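Local coordinates for probable transcriptional regulator PhnF (Escherichia coli, PDB 2FA1), which probably acts as a DNA-binding transcriptional regulator of the GntR/HutC family, its gene lying in an operon for alkylphosphonate uptake and C-P lyase, at residues 11-16 with 154-159; 61-66 with 145-150; 106-111 with 126-131. All coordinates share one frame; numbering follows the deposited sequence. Where two conformers were deposited one is given.

Overall arrangement
The chain is the C-terminal effector-binding (UTRA) domain, and its three contacts show how a sheet is built and then covered. Contacts 2 and 3, with centres about 8 Å apart, lie in one six-stranded antiparallel sheet. The neighbouring strands 143-150 and 125-135 join them, with Ser147 N 2.8 Å from Val129 O and Thr149 O 2.9 Å from Leu127 N. Contact 1 is, within this chain, a separate two-stranded parallel pair, about 13 Å from contact 2 and 15 Å from contact 3 between centres. Its Phe156 reaches over to Val129, CE2 to CG2 3.6 Å. Along the chain, contact 3 is nested within contact 2, and contact 2 within contact 1. Contacts 1 and 3 also touch the second subunit.

Contact 1 of 3, residues 11-16 with 154-159; sequences QNLLDQ and IEFTME
Asn12 OD1 is held by two backbone N-H groups: a short bond from Leu14 N, 2.7 Å, and a weak one from Asp15 N. With CG anti to the backbone N (chi1 179°), the amide reaches forward to form an Asx turn, nested in the type I turn Asn12-Asp15 that ends the short strand. Gln11 and Asn12 pair in parallel with Phe156 and Thr157, and three backbone bonds join the segments. Gln11 N gives to Glu155 O, Thr157 N to Gln11 O, and, from inside the turn, Leu13 N to Thr157 O at 2.8 Å and almost straight (178°). Gln11 stretches out beside the Phe156 ring, its NE2 3.8 Å from CE1, the amide plane tilted 52° from the ring. Leu13 crosses the same residue at about a right angle, CD1 to Phe156 CD1 3.9 Å, while its CD2 lies 3.6 Å from Met158 CE. Leu14 CD1 rests against Met158 CG. Residues 156-159 also pair antiparallel with a strand of the second subunit, whose Arg104 and Arg130 form salt bridges with Glu155. The chemistry thus divides: backbone bonds set the register, Leu13, Leu14, Phe156 and Met158 form an apolar patch, and charge is answered across the dimer interface.

Contact 2 of 3, residues 61-66 with 145-150; sequences ALCLID and SVSLTR
Cys63 SG and Ser147 OG both stand anti to their backbone N (chi1 180° and -176°), whereas Thr149 places OG1 in the crowded position between N and carbonyl carbon (chi1 49°), which leaves CG2 to meet Cys63. The three groups gather on one face of the antiparallel pair: SG lies 3.3 Å from Thr149 CG2 and 3.4 Å from Ser147 OG. Ile65 extends the row, its CG1 3.8 Å from the same Ser147 OG and its CG2 beside Ser145 CB. Cys63-Thr149 and Ile65-Ser147 are non-hydrogen-bonded pairs. Between and beyond them, Leu64-Leu148 and Asp66-Val146 are hydrogen-bonded pairs, each joined by two backbone bonds; Leu64 N and Leu148 O are 2.8 Å apart, nearly along the C=O axis. A fifth bond runs from Arg150 N to Leu62 O. On its other edge, against strand 47-57, strand 60-69 has a classic beta bulge, with Leu62 and Cys63 both facing Arg55.

The other face is apolar at its middle, where Leu64 CD2 and Leu148 CD1 approach to 4.3 Å beneath helix 113-118. Strand 9-12 lies over the Cys63 face, with Gln11 on both Cys63 and Thr149. Polar ends are served at the two extremities. One water receives from Arg150 NH1 in the guanidinium plane, 2.9 Å, and lies within hydrogen-bonding distance of Ala61 O, while Asp152 forms a salt bridge with the same arginine. A second water donates to Asp66 OD2, 2.7 Å, and to Val146 O; Asp66 OD1 forms a salt bridge with Arg52 and a hydrogen bond with His50. A central, largely buried strand pair of the UTRA sheet is therefore knit by backbone bonds, with its charged side chains confined to the ends, where counter-charges and water would be expected to stabilise their ionised forms.

Contact 3 of 3, residues 106-111 with 126-131; sequences SARRAQ and LLCVRT
Within this chain strand 98-109 is one of the two outermost strands of the six-stranded UTRA sheet, and it pairs antiparallel with 125-135 after a link that includes helix 113-118. The packing is closest along the backbone. Ser106-Cys128 and Arg108-Leu126 are hydrogen-bonded pairs with two bonds each, the shortest from Leu126 N to Arg108 O at 2.7 Å. Between them, in the non-hydrogen-bonded Ala107-Leu127 pair, Ala107 CA brings its hydrogen toward Leu126 O, 3.2 Å away. Past the paired residues Ala110 CB sits on the branched end of Leu126, 3.8 Å from CD1, and Leu118 and Ile120 close in on the same side.

The looser, polar part lies among the side chains over Ser106, Arg108 and Cys128. Arg108 leaves its backbone in the crowded position (chi1 65°) and runs extended, so that NH2 comes only to 3.8 Å from Cys128 SG, while NH1 forms a salt bridge with Glu114. Arg130 NH1 is hydrogen-bonded to Tyr144 OH. A water lies beside Ser106, 2.9 Å from its OG; it accepts from Arg130 NE, in the guanidinium plane, at 3.2 Å.

Contact 1 of 3, residues 11-16 with 154-159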
ATOM      1  N   GLN A  11       4.260  -9.656  -1.367  0.50 25.43           N
ATOM      2  CA  GLN A  11       3.508  -9.718  -2.635  0.50 25.83           C
ATOM      3  C   GLN A  11       3.695  -8.401  -3.386  0.50 25.89           C
ATOM      4  O   GLN A  11       3.565  -7.333  -2.813  0.50 24.02           O
ATOM      5  CB  GLN A  11       1.981 -10.024  -2.463  0.50 25.75           C
ATOM      6  CG  GLN A  11       1.547 -11.552  -2.189  0.50 27.14           C
ATOM      7  CD  GLN A  11       0.034 -11.772  -1.802  0.50 25.79           C
ATOM      8  OE1 GLN A  11      -0.466 -12.921  -1.786  0.50 26.12           O
ATOM      9  NE2 GLN A  11      -0.694 -10.673  -1.524  0.50 30.69           N
ATOM     10  N   ASN A  12       3.992  -8.483  -4.679  1.00 25.73           N
ATOM     11  CA  ASN A  12       4.110  -7.302  -5.514  1.00 26.92           C
ATOM     12  C   ASN A  12       2.770  -6.575  -5.702  1.00 27.00           C
ATOM     13  O   ASN A  12       1.749  -7.118  -6.164  1.00 28.95           O
ATOM     14  CB  ASN A  12       4.840  -7.700  -6.814  1.00 26.48           C
ATOM     15  CG  ASN A  12       5.020  -6.564  -7.817  1.00 32.82           C
ATOM     16  OD1 ASN A  12       4.362  -5.525  -7.797  1.00 35.29           O
ATOM     17  ND2 ASN A  12       5.961  -6.792  -8.752  1.00 39.06           N
ATOM     18  N   LEU A  13       2.748  -5.321  -5.309  1.00 26.26           N
ATOM     19  CA  LEU A  13       1.516  -4.533  -5.310  1.00 27.28           C
ATOM     20  C   LEU A  13       1.026  -4.420  -6.743  1.00 29.18           C
ATOM     21  O   LEU A  13      -0.164  -4.366  -6.984  1.00 30.10           O
ATOM     22  CB  LEU A  13       1.773  -3.138  -4.669  1.00 25.17           C
ATOM     23  CG  LEU A  13       0.557  -2.214  -4.549  1.00 27.82           C
ATOM     24  CD1 LEU A  13      -0.449  -2.809  -3.550  1.00 33.53           C
ATOM     25  CD2 LEU A  13       0.977  -0.860  -4.113  1.00 29.86           C
ATOM     26  N   LEU A  14       1.934  -4.417  -7.707  1.00 31.48           N
ATOM     27  CA  LEU A  14       1.506  -4.241  -9.094  1.00 35.45           C
ATOM     28  C   LEU A  14       1.202  -5.550  -9.829  1.00 37.02           C
ATOM     29  O   LEU A  14       0.689  -5.483 -10.957  1.00 37.02           O
ATOM     30  CB  LEU A  14       2.508  -3.376  -9.882  1.00 36.16           C
ATOM     31  CG  LEU A  14       2.864  -2.044  -9.225  1.00 36.69           C
ATOM     32  CD1 LEU A  14       4.259  -1.592  -9.708  1.00 40.26           C
ATOM     33  CD2 LEU A  14       1.736  -1.004  -9.496  1.00 38.24           C
ATOM     34  N   ASP A  15       1.471  -6.701  -9.191  1.00 39.18           N
ATOM     35  CA  ASP A  15       1.002  -8.019  -9.684  1.00 41.18           C
ATOM     36  C   ASP A  15      -0.501  -7.951  -9.808  1.00 40.71           C
ATOM     37  O   ASP A  15      -1.176  -7.513  -8.889  1.00 42.06           O
ATOM     38  CB  ASP A  15       1.381  -9.199  -8.783  1.00 41.63           C
ATOM     39  CG  ASP A  15       2.792  -9.742  -9.060  1.00 44.85           C
ATOM     40  OD1 ASP A  15       3.397 -10.314  -8.126  1.00 49.13           O
ATOM     41  OD2 ASP A  15       3.296  -9.622 -10.197  1.00 47.60           O
ATOM     42  N   GLN A  16      -0.997  -8.373 -10.977  1.00 39.81           N
ATOM     43  CA  GLN A  16      -2.410  -8.364 -11.351  1.00 38.78           C
ATOM     44  C   GLN A  16      -3.120  -9.653 -10.936  1.00 38.76           C
ATOM     45  O   GLN A  16      -2.545 -10.741 -11.032  1.00 37.98           O
ATOM     46  CB  GLN A  16      -2.534  -8.173 -12.872  1.00 38.21           C
ATOM     47  CG  GLN A  16      -2.212  -6.782 -13.445  1.00 36.26           C
ATOM     48  CD  GLN A  16      -3.217  -5.703 -13.008  1.00 36.50           C
ATOM     49  OE1 GLN A  16      -3.289  -5.329 -11.808  1.00 36.92           O
ATOM     50  NE2 GLN A  16      -3.986  -5.197 -13.962  1.00 32.03           N
ATOM     51  N   ILE A 154       1.549 -10.803   5.384  1.00 19.31           N
ATOM     52  CA  ILE A 154       1.942 -10.301   4.036  1.00 19.35           C
ATOM     53  C   ILE A 154       2.224  -8.812   4.038  1.00 21.32           C
ATOM     54  O   ILE A 154       1.434  -8.071   4.655  1.00 21.53           O
ATOM     55  CB  ILE A 154       0.841 -10.621   2.994  1.00 21.14           C
ATOM     56  CG1 ILE A 154       0.789 -12.108   2.579  1.00 20.21           C
ATOM     57  CG2 ILE A 154       1.096  -9.833   1.676  1.00 20.13           C
ATOM     58  CD1 ILE A 154      -0.543 -12.494   1.871  1.00 21.18           C
ATOM     59  N   GLU A 155       3.360  -8.413   3.403  1.00 21.33           N
ATOM     60  CA  GLU A 155       3.708  -7.011   3.126  1.00 21.28           C
ATOM     61  C   GLU A 155       3.740  -6.831   1.600  1.00 20.00           C
ATOM     62  O   GLU A 155       4.042  -7.779   0.844  1.00 20.29           O
ATOM     63  CB  GLU A 155       5.065  -6.712   3.816  1.00 21.64           C
ATOM     64  CG  GLU A 155       5.807  -5.461   3.299  1.00 24.11           C
ATOM     65  CD  GLU A 155       7.020  -5.119   4.159  1.00 26.92           C
ATOM     66  OE1 GLU A 155       7.939  -5.967   4.198  1.00 28.76           O
ATOM     67  OE2 GLU A 155       7.099  -4.010   4.781  1.00 28.48           O
ATOM     68  N   PHE A 156       3.368  -5.653   1.124  1.00 18.20           N
ATOM     69  CA  PHE A 156       3.359  -5.393  -0.315  1.00 17.30           C
ATOM     70  C   PHE A 156       4.601  -4.675  -0.707  1.00 19.13           C
ATOM     71  O   PHE A 156       5.079  -3.834   0.034  1.00 19.19           O
ATOM     72  CB  PHE A 156       2.160  -4.555  -0.731  1.00 16.76           C
ATOM     73  CG  PHE A 156       0.843  -5.338  -0.708  1.00 16.57           C
ATOM     74  CD1 PHE A 156       0.508  -6.128  -1.786  1.00 20.12           C
ATOM     75  CD2 PHE A 156      -0.046  -5.212   0.373  1.00 22.50           C
ATOM     76  CE1 PHE A 156      -0.711  -6.916  -1.743  1.00 22.24           C
ATOM     77  CE2 PHE A 156      -1.239  -5.953   0.429  1.00 20.47           C
ATOM     78  CZ  PHE A 156      -1.576  -6.775  -0.641  1.00 19.78           C
ATOM     79  N   THR A 157       5.088  -4.977  -1.926  1.00 19.62           N
ATOM     80  CA  THR A 157       6.293  -4.278  -2.394  1.00 21.79           C
ATOM     81  C   THR A 157       5.988  -3.605  -3.731  1.00 22.77           C
ATOM     82  O   THR A 157       5.114  -4.054  -4.461  1.00 23.45           O
ATOM     83  CB  THR A 157       7.495  -5.269  -2.595  1.00 21.88           C
ATOM     84  OG1 THR A 157       7.103  -6.283  -3.516  1.00 24.22           O
ATOM     85  CG2 THR A 157       7.850  -5.915  -1.258  1.00 22.44           C
ATOM     86  N   MET A 158       6.757  -2.586  -4.092  1.00 22.74           N
ATOM     87  CA  MET A 158       6.573  -2.025  -5.433  1.00 25.78           C
ATOM     88  C   MET A 158       7.930  -1.525  -5.902  1.00 26.88           C
ATOM     89  O   MET A 158       8.707  -0.977  -5.105  1.00 25.10           O
ATOM     90  CB  MET A 158       5.483  -0.932  -5.414  1.00 24.35           C
ATOM     91  CG  MET A 158       5.463   0.016  -6.586  1.00 30.95           C
ATOM     92  SD  MET A 158       3.946   0.945  -6.472  1.00 26.38           S
ATOM     93  CE  MET A 158       3.930   1.177  -4.700  1.00 26.96           C
ATOM     94  N   GLU A 159       8.252  -1.833  -7.155  1.00 29.50           N
ATOM     95  CA  GLU A 159       9.536  -1.364  -7.744  1.00 32.16           C
ATOM     96  C   GLU A 159       9.179  -0.223  -8.649  1.00 34.68           C
ATOM     97  O   GLU A 159       8.143  -0.254  -9.371  1.00 34.72           O
ATOM     98  CB  GLU A 159      10.180  -2.457  -8.596  1.00 33.91           C
ATOM     99  CG  GLU A 159      10.571  -3.684  -7.810  1.00 36.03           C
ATOM    100  CD  GLU A 159      11.810  -3.451  -7.031  1.00 40.57           C
ATOM    101  OE1 GLU A 159      12.569  -2.537  -7.441  1.00 43.73           O
ATOM    102  OE2 GLU A 159      12.023  -4.163  -6.014  1.00 45.78           O
TER

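Contact 2 of 3, residues 61-66 with 145-150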
ATOM      1  N   ALA A  61      -5.459 -19.446   5.889  1.00 10.79           N
ATOM      2  CA  ALA A  61      -5.898 -18.452   4.871  1.00  9.12           C
ATOM      3  C   ALA A  61      -5.070 -17.166   4.987  1.00 10.34           C
ATOM      4  O   ALA A  61      -4.983 -16.574   6.086  1.00 10.68           O
ATOM      5  CB  ALA A  61      -7.409 -18.064   5.160  1.00 10.14           C
ATOM      6  N   LEU A  62      -4.585 -16.685   3.862  1.00 10.88           N
ATOM      7  CA  LEU A  62      -3.736 -15.496   3.879  1.00 11.10           C
ATOM      8  C   LEU A  62      -4.328 -14.316   3.153  1.00 12.05           C
ATOM      9  O   LEU A  62      -4.171 -13.177   3.574  1.00 12.97           O
ATOM     10  CB  LEU A  62      -2.419 -15.834   3.199  1.00 11.92           C
ATOM     11  CG  LEU A  62      -1.526 -16.813   3.951  1.00 16.17           C
ATOM     12  CD1 LEU A  62      -0.153 -16.650   3.390  1.00 20.23           C
ATOM     13  CD2 LEU A  62      -1.537 -16.671   5.408  1.00 19.93           C
ATOM     14  N   CYS A  63      -4.888 -14.590   1.966  1.00 14.11           N
ATOM     15  CA  CYS A  63      -5.276 -13.490   1.063  1.00 14.36           C
ATOM     16  C   CYS A  63      -6.584 -13.872   0.366  1.00 13.75           C
ATOM     17  O   CYS A  63      -6.621 -14.868  -0.372  1.00 14.88           O
ATOM     18  CB  CYS A  63      -4.188 -13.309  -0.038  1.00 11.56           C
ATOM     19  SG  CYS A  63      -4.787 -11.909  -1.113  1.00 20.38           S
ATOM     20  N   LEU A  64      -7.656 -13.101   0.594  1.00 12.24           N
ATOM     21  CA  LEU A  64      -8.931 -13.397  -0.024  1.00 12.16           C
ATOM     22  C   LEU A  64      -9.157 -12.259  -1.038  1.00 12.31           C
ATOM     23  O   LEU A  64      -8.916 -11.134  -0.680  1.00 13.86           O
ATOM     24  CB  LEU A  64      -9.991 -13.186   1.048  1.00 13.92           C
ATOM     25  CG  LEU A  64     -11.430 -13.240   0.544  1.00 19.18           C
ATOM     26  CD1 LEU A  64     -11.663 -14.767   0.327  1.00 21.65           C
ATOM     27  CD2 LEU A  64     -12.371 -12.637   1.622  1.00 27.83           C
ATOM     28  N   ILE A  65      -9.596 -12.559  -2.266  1.00  9.48           N
ATOM     29  CA  ILE A  65      -9.890 -11.449  -3.228  1.00  9.86           C
ATOM     30  C   ILE A  65     -11.269 -11.708  -3.833  1.00 11.60           C
ATOM     31  O   ILE A  65     -11.555 -12.834  -4.260  1.00 12.36           O
ATOM     32  CB  ILE A  65      -8.856 -11.452  -4.347  1.00 11.89           C
ATOM     33  CG1 ILE A  65      -7.410 -11.440  -3.787  1.00 13.52           C
ATOM     34  CG2 ILE A  65      -9.027 -10.217  -5.320  1.00 12.59           C
ATOM     35  CD1 ILE A  65      -6.285 -11.429  -4.842  1.00 16.81           C
ATOM     36  N   ASP A  66     -12.080 -10.648  -3.899  1.00 10.53           N
ATOM     37  CA  ASP A  66     -13.354 -10.660  -4.594  1.00 10.24           C
ATOM     38  C   ASP A  66     -13.136  -9.936  -5.891  1.00 10.60           C
ATOM     39  O   ASP A  66     -12.683  -8.796  -5.840  1.00 12.22           O
ATOM     40  CB  ASP A  66     -14.417 -10.018  -3.730  1.00 11.90           C
ATOM     41  CG  ASP A  66     -14.870 -10.988  -2.628  1.00 14.04           C
ATOM     42  OD1 ASP A  66     -15.467 -12.025  -2.922  1.00 13.30           O
ATOM     43  OD2 ASP A  66     -14.585 -10.710  -1.455  1.00 22.45           O
ATOM     44  N   SER A 145     -11.485  -5.195  -8.073  1.00 13.52           N
ATOM     45  CA  SER A 145     -11.147  -6.310  -7.162  1.00 13.67           C
ATOM     46  C   SER A 145     -10.876  -5.739  -5.796  1.00 14.82           C
ATOM     47  O   SER A 145     -10.349  -4.623  -5.669  1.00 12.49           O
ATOM     48  CB  SER A 145      -9.968  -7.086  -7.661  1.00 17.49           C
ATOM     49  OG  SER A 145      -8.774  -6.410  -7.508  1.00 18.56           O
ATOM     50  N   VAL A 146     -11.190  -6.525  -4.768  1.00 12.93           N
ATOM     51  CA  VAL A 146     -10.964  -6.073  -3.416  1.00 11.97           C
ATOM     52  C   VAL A 146     -10.244  -7.231  -2.725  1.00 13.48           C
ATOM     53  O   VAL A 146     -10.866  -8.304  -2.579  1.00 13.19           O
ATOM     54  CB  VAL A 146     -12.311  -5.901  -2.704  1.00 13.16           C
ATOM     55  CG1 VAL A 146     -12.127  -5.395  -1.155  1.00 16.04           C
ATOM     56  CG2 VAL A 146     -13.306  -4.986  -3.526  1.00 16.86           C
ATOM     57  N   SER A 147      -9.001  -6.984  -2.337  1.00 12.59           N
ATOM     58  CA  SER A 147      -8.148  -7.993  -1.699  1.00 12.95           C
ATOM     59  C   SER A 147      -8.151  -7.710  -0.211  1.00 14.50           C
ATOM     60  O   SER A 147      -7.987  -6.548   0.211  1.00 14.30           O
ATOM     61  CB  SER A 147      -6.712  -7.737  -2.209  1.00 13.86           C
ATOM     62  OG  SER A 147      -5.849  -8.704  -1.730  1.00 19.91           O
ATOM     63  N   LEU A 148      -8.245  -8.751   0.611  1.00 10.78           N
ATOM     64  CA  LEU A 148      -8.120  -8.578   2.078  1.00 11.93           C
ATOM     65  C   LEU A 148      -7.058  -9.593   2.493  1.00 11.30           C
ATOM     66  O   LEU A 148      -7.157 -10.774   2.159  1.00 12.47           O
ATOM     67  CB  LEU A 148      -9.439  -8.940   2.814  1.00 11.48           C
ATOM     68  CG  LEU A 148     -10.631  -8.074   2.430  1.00 16.14           C
ATOM     69  CD1 LEU A 148     -11.753  -8.730   3.178  1.00 19.26           C
ATOM     70  CD2 LEU A 148     -10.317  -6.747   2.939  1.00 17.56           C
ATOM     71  N   THR A 149      -5.948  -9.071   3.049  0.50 11.64           N
ATOM     72  CA  THR A 149      -4.798  -9.877   3.400  0.50 11.73           C
ATOM     73  C   THR A 149      -4.403  -9.705   4.834  0.50 11.27           C
ATOM     74  O   THR A 149      -4.272  -8.615   5.330  0.50  7.64           O
ATOM     75  CB  THR A 149      -3.522  -9.484   2.656  0.50 12.58           C
ATOM     76  OG1 THR A 149      -3.313  -8.044   2.745  0.50 13.61           O
ATOM     77  CG2 THR A 149      -3.509  -9.876   1.203  0.50 13.48           C
ATOM     78  N   ARG A 150      -4.119 -10.820   5.487  1.00 12.07           N
ATOM     79  CA  ARG A 150      -3.729 -10.748   6.896  1.00 12.45           C
ATOM     80  C   ARG A 150      -2.422  -9.947   6.986  1.00 13.77           C
ATOM     81  O   ARG A 150      -1.377 -10.291   6.401  1.00 15.80           O
ATOM     82  CB  ARG A 150      -3.412 -12.222   7.365  1.00 13.82           C
ATOM     83  CG  ARG A 150      -4.712 -12.997   7.748  1.00 13.09           C
ATOM     84  CD  ARG A 150      -4.251 -14.391   8.308  1.00 13.79           C
ATOM     85  NE  ARG A 150      -3.460 -14.257   9.557  1.00 17.50           N
ATOM     86  CZ  ARG A 150      -3.349 -15.244  10.460  1.00 19.68           C
ATOM     87  NH1 ARG A 150      -4.060 -16.376  10.375  1.00 16.13           N
ATOM     88  NH2 ARG A 150      -2.627 -15.045  11.590  1.00 21.58           N
TER
HETATM   89  O   HOH W   1      -6.110 -17.230   8.469  1.00 12.17           O
HETATM   90  O   HOH W   2     -12.736  -9.030  -0.455  1.00 19.81           O

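Contact 3 of 3, residues 106-111 with 126-131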
ATOM      1  N   SER A 106      -5.914   0.456   2.079  1.00 11.11           N
ATOM      2  CA  SER A 106      -6.234   0.853   3.455  1.00 11.24           C
ATOM      3  C   SER A 106      -5.914  -0.263   4.438  1.00 13.16           C
ATOM      4  O   SER A 106      -5.609  -1.365   4.050  1.00 13.20           O
ATOM      5  CB  SER A 106      -7.721   1.135   3.531  1.00 12.57           C
ATOM      6  OG  SER A 106      -8.500   0.013   3.147  1.00 15.24           O
ATOM      7  N   ALA A 107      -6.130   0.027   5.725  1.00 10.44           N
ATOM      8  CA  ALA A 107      -5.926  -1.068   6.735  1.00 11.35           C
ATOM      9  C   ALA A 107      -7.060  -0.945   7.693  1.00 14.63           C
ATOM     10  O   ALA A 107      -7.484   0.155   8.065  1.00 14.40           O
ATOM     11  CB  ALA A 107      -4.616  -1.003   7.467  1.00 15.45           C
ATOM     12  N   ARG A 108      -7.532  -2.086   8.113  1.00 15.23           N
ATOM     13  CA  ARG A 108      -8.581  -2.074   9.136  1.00 20.81           C
ATOM     14  C   ARG A 108      -8.606  -3.322   9.952  1.00 20.84           C
ATOM     15  O   ARG A 108      -7.781  -4.210   9.769  1.00 19.65           O
ATOM     16  CB  ARG A 108      -9.898  -1.769   8.478  1.00 23.33           C
ATOM     17  CG  ARG A 108     -10.348  -2.864   7.504  1.00 28.08           C
ATOM     18  CD  ARG A 108     -11.851  -2.649   7.333  1.00 36.99           C
ATOM     19  NE  ARG A 108     -12.486  -3.585   6.383  1.00 36.80           N
ATOM     20  CZ  ARG A 108     -12.464  -3.456   5.059  1.00 39.05           C
ATOM     21  NH1 ARG A 108     -13.106  -4.319   4.268  1.00 31.99           N
ATOM     22  NH2 ARG A 108     -11.799  -2.466   4.519  1.00 37.80           N
ATOM     23  N   ARG A 109      -9.454  -3.317  10.977  1.00 22.96           N
ATOM     24  CA  ARG A 109      -9.449  -4.420  11.946  1.00 25.30           C
ATOM     25  C   ARG A 109     -10.604  -5.296  11.554  1.00 25.21           C
ATOM     26  O   ARG A 109     -11.710  -4.804  11.398  1.00 26.09           O
ATOM     27  CB  ARG A 109      -9.508  -3.892  13.411  1.00 26.05           C
ATOM     28  CG  ARG A 109      -8.071  -3.502  13.920  1.00 28.74           C
ATOM     29  CD  ARG A 109      -8.006  -3.060  15.360  1.00 30.58           C
ATOM     30  NE  ARG A 109      -8.611  -1.751  15.543  1.00 36.41           N
ATOM     31  CZ  ARG A 109      -8.648  -1.080  16.707  1.00 38.53           C
ATOM     32  NH1 ARG A 109      -8.117  -1.608  17.799  1.00 40.84           N
ATOM     33  NH2 ARG A 109      -9.203   0.139  16.772  1.00 32.87           N
ATOM     34  N   ALA A 110     -10.352  -6.599  11.359  1.00 23.57           N
ATOM     35  CA  ALA A 110     -11.360  -7.511  10.800  1.00 23.62           C
ATOM     36  C   ALA A 110     -12.507  -7.718  11.755  1.00 24.61           C
ATOM     37  O   ALA A 110     -12.290  -7.862  12.938  1.00 23.18           O
ATOM     38  CB  ALA A 110     -10.741  -8.877  10.540  1.00 23.80           C
ATOM     39  N   GLN A 111     -13.711  -7.729  11.174  1.00 25.85           N
ATOM     40  CA  GLN A 111     -14.913  -8.096  11.891  1.00 27.10           C
ATOM     41  C   GLN A 111     -15.887  -8.936  11.045  1.00 26.42           C
ATOM     42  O   GLN A 111     -15.869  -8.929   9.762  1.00 26.74           O
ATOM     43  CB  GLN A 111     -15.576  -6.854  12.518  1.00 27.16           C
ATOM     44  CG  GLN A 111     -14.730  -6.197  13.650  1.00 25.88           C
ATOM     45  CD  GLN A 111     -15.497  -5.025  14.258  1.00 30.02           C
ATOM     46  OE1 GLN A 111     -15.576  -3.975  13.652  1.00 28.38           O
ATOM     47  NE2 GLN A 111     -16.045  -5.214  15.452  1.00 30.65           N
ATOM     48  N   LEU A 126      -6.054  -6.160   8.923  1.00 15.10           N
ATOM     49  CA  LEU A 126      -6.048  -6.589   7.512  1.00 13.57           C
ATOM     50  C   LEU A 126      -5.566  -5.453   6.633  1.00 13.16           C
ATOM     51  O   LEU A 126      -5.883  -4.286   6.967  1.00 15.73           O
ATOM     52  CB  LEU A 126      -7.429  -6.966   7.015  1.00 14.04           C
ATOM     53  CG  LEU A 126      -8.304  -7.978   7.720  1.00 17.38           C
ATOM     54  CD1 LEU A 126      -9.696  -7.955   7.046  1.00 20.49           C
ATOM     55  CD2 LEU A 126      -7.584  -9.281   7.596  1.00 24.23           C
ATOM     56  N   LEU A 127      -4.862  -5.771   5.535  1.00 12.12           N
ATOM     57  CA  LEU A 127      -4.569  -4.777   4.487  1.00 11.77           C
ATOM     58  C   LEU A 127      -5.660  -4.971   3.460  1.00 14.55           C
ATOM     59  O   LEU A 127      -5.994  -6.146   3.085  1.00 14.29           O
ATOM     60  CB  LEU A 127      -3.226  -5.048   3.817  1.00 14.58           C
ATOM     61  CG  LEU A 127      -2.010  -4.475   4.552  1.00 18.99           C
ATOM     62  CD1 LEU A 127      -0.618  -5.196   4.277  1.00 22.35           C
ATOM     63  CD2 LEU A 127      -1.974  -2.970   4.309  1.00 17.03           C
ATOM     64  N   CYS A 128      -6.270  -3.872   3.001  1.00 14.53           N
ATOM     65  CA  CYS A 128      -7.302  -3.972   2.013  1.00 14.75           C
ATOM     66  C   CYS A 128      -6.820  -3.237   0.755  1.00 15.50           C
ATOM     67  O   CYS A 128      -6.455  -2.046   0.855  1.00 15.76           O
ATOM     68  CB  CYS A 128      -8.557  -3.370   2.535  1.00 15.78           C
ATOM     69  SG  CYS A 128      -9.904  -3.168   1.268  1.00 20.06           S
ATOM     70  N   VAL A 129      -6.738  -3.947  -0.389  1.00 13.83           N
ATOM     71  CA  VAL A 129      -6.183  -3.334  -1.619  1.00 13.08           C
ATOM     72  C   VAL A 129      -7.314  -3.410  -2.644  1.00 14.91           C
ATOM     73  O   VAL A 129      -7.839  -4.518  -2.958  1.00 14.47           O
ATOM     74  CB  VAL A 129      -4.910  -4.008  -2.169  1.00 12.03           C
ATOM     75  CG1 VAL A 129      -4.482  -3.319  -3.432  1.00 14.36           C
ATOM     76  CG2 VAL A 129      -3.775  -3.915  -1.151  1.00 14.23           C
ATOM     77  N   ARG A 130      -7.687  -2.261  -3.200  1.00 13.57           N
ATOM     78  CA  ARG A 130      -8.887  -2.257  -4.094  1.00 14.64           C
ATOM     79  C   ARG A 130      -8.380  -1.669  -5.385  1.00 15.21           C
ATOM     80  O   ARG A 130      -7.592  -0.673  -5.401  1.00 15.34           O
ATOM     81  CB  ARG A 130     -10.014  -1.386  -3.562  1.00 14.71           C
ATOM     82  CG  ARG A 130     -10.611  -1.880  -2.195  1.00 17.33           C
ATOM     83  CD  ARG A 130     -11.847  -1.207  -1.813  1.00 23.19           C
ATOM     84  NE  ARG A 130     -11.559   0.128  -1.343  1.00 24.23           N
ATOM     85  CZ  ARG A 130     -12.212   1.240  -1.702  1.00 30.83           C
ATOM     86  NH1 ARG A 130     -13.236   1.218  -2.530  1.00 26.75           N
ATOM     87  NH2 ARG A 130     -11.854   2.400  -1.146  1.00 29.30           N
ATOM     88  N   THR A 131      -8.698  -2.342  -6.495  1.00 15.69           N
ATOM     89  CA  THR A 131      -8.106  -1.926  -7.767  1.00 16.57           C
ATOM     90  C   THR A 131      -9.149  -1.888  -8.872  1.00 14.37           C
ATOM     91  O   THR A 131     -10.033  -2.657  -8.866  1.00 13.83           O
ATOM     92  CB  THR A 131      -6.928  -2.830  -8.190  1.00 17.66           C
ATOM     93  OG1 THR A 131      -7.364  -4.137  -8.565  1.00 21.82           O
ATOM     94  CG2 THR A 131      -5.886  -3.078  -7.050  1.00 16.64           C
TER
HETATM   95  O   HOH W   3      -8.744   0.253   0.259  1.00 17.30           O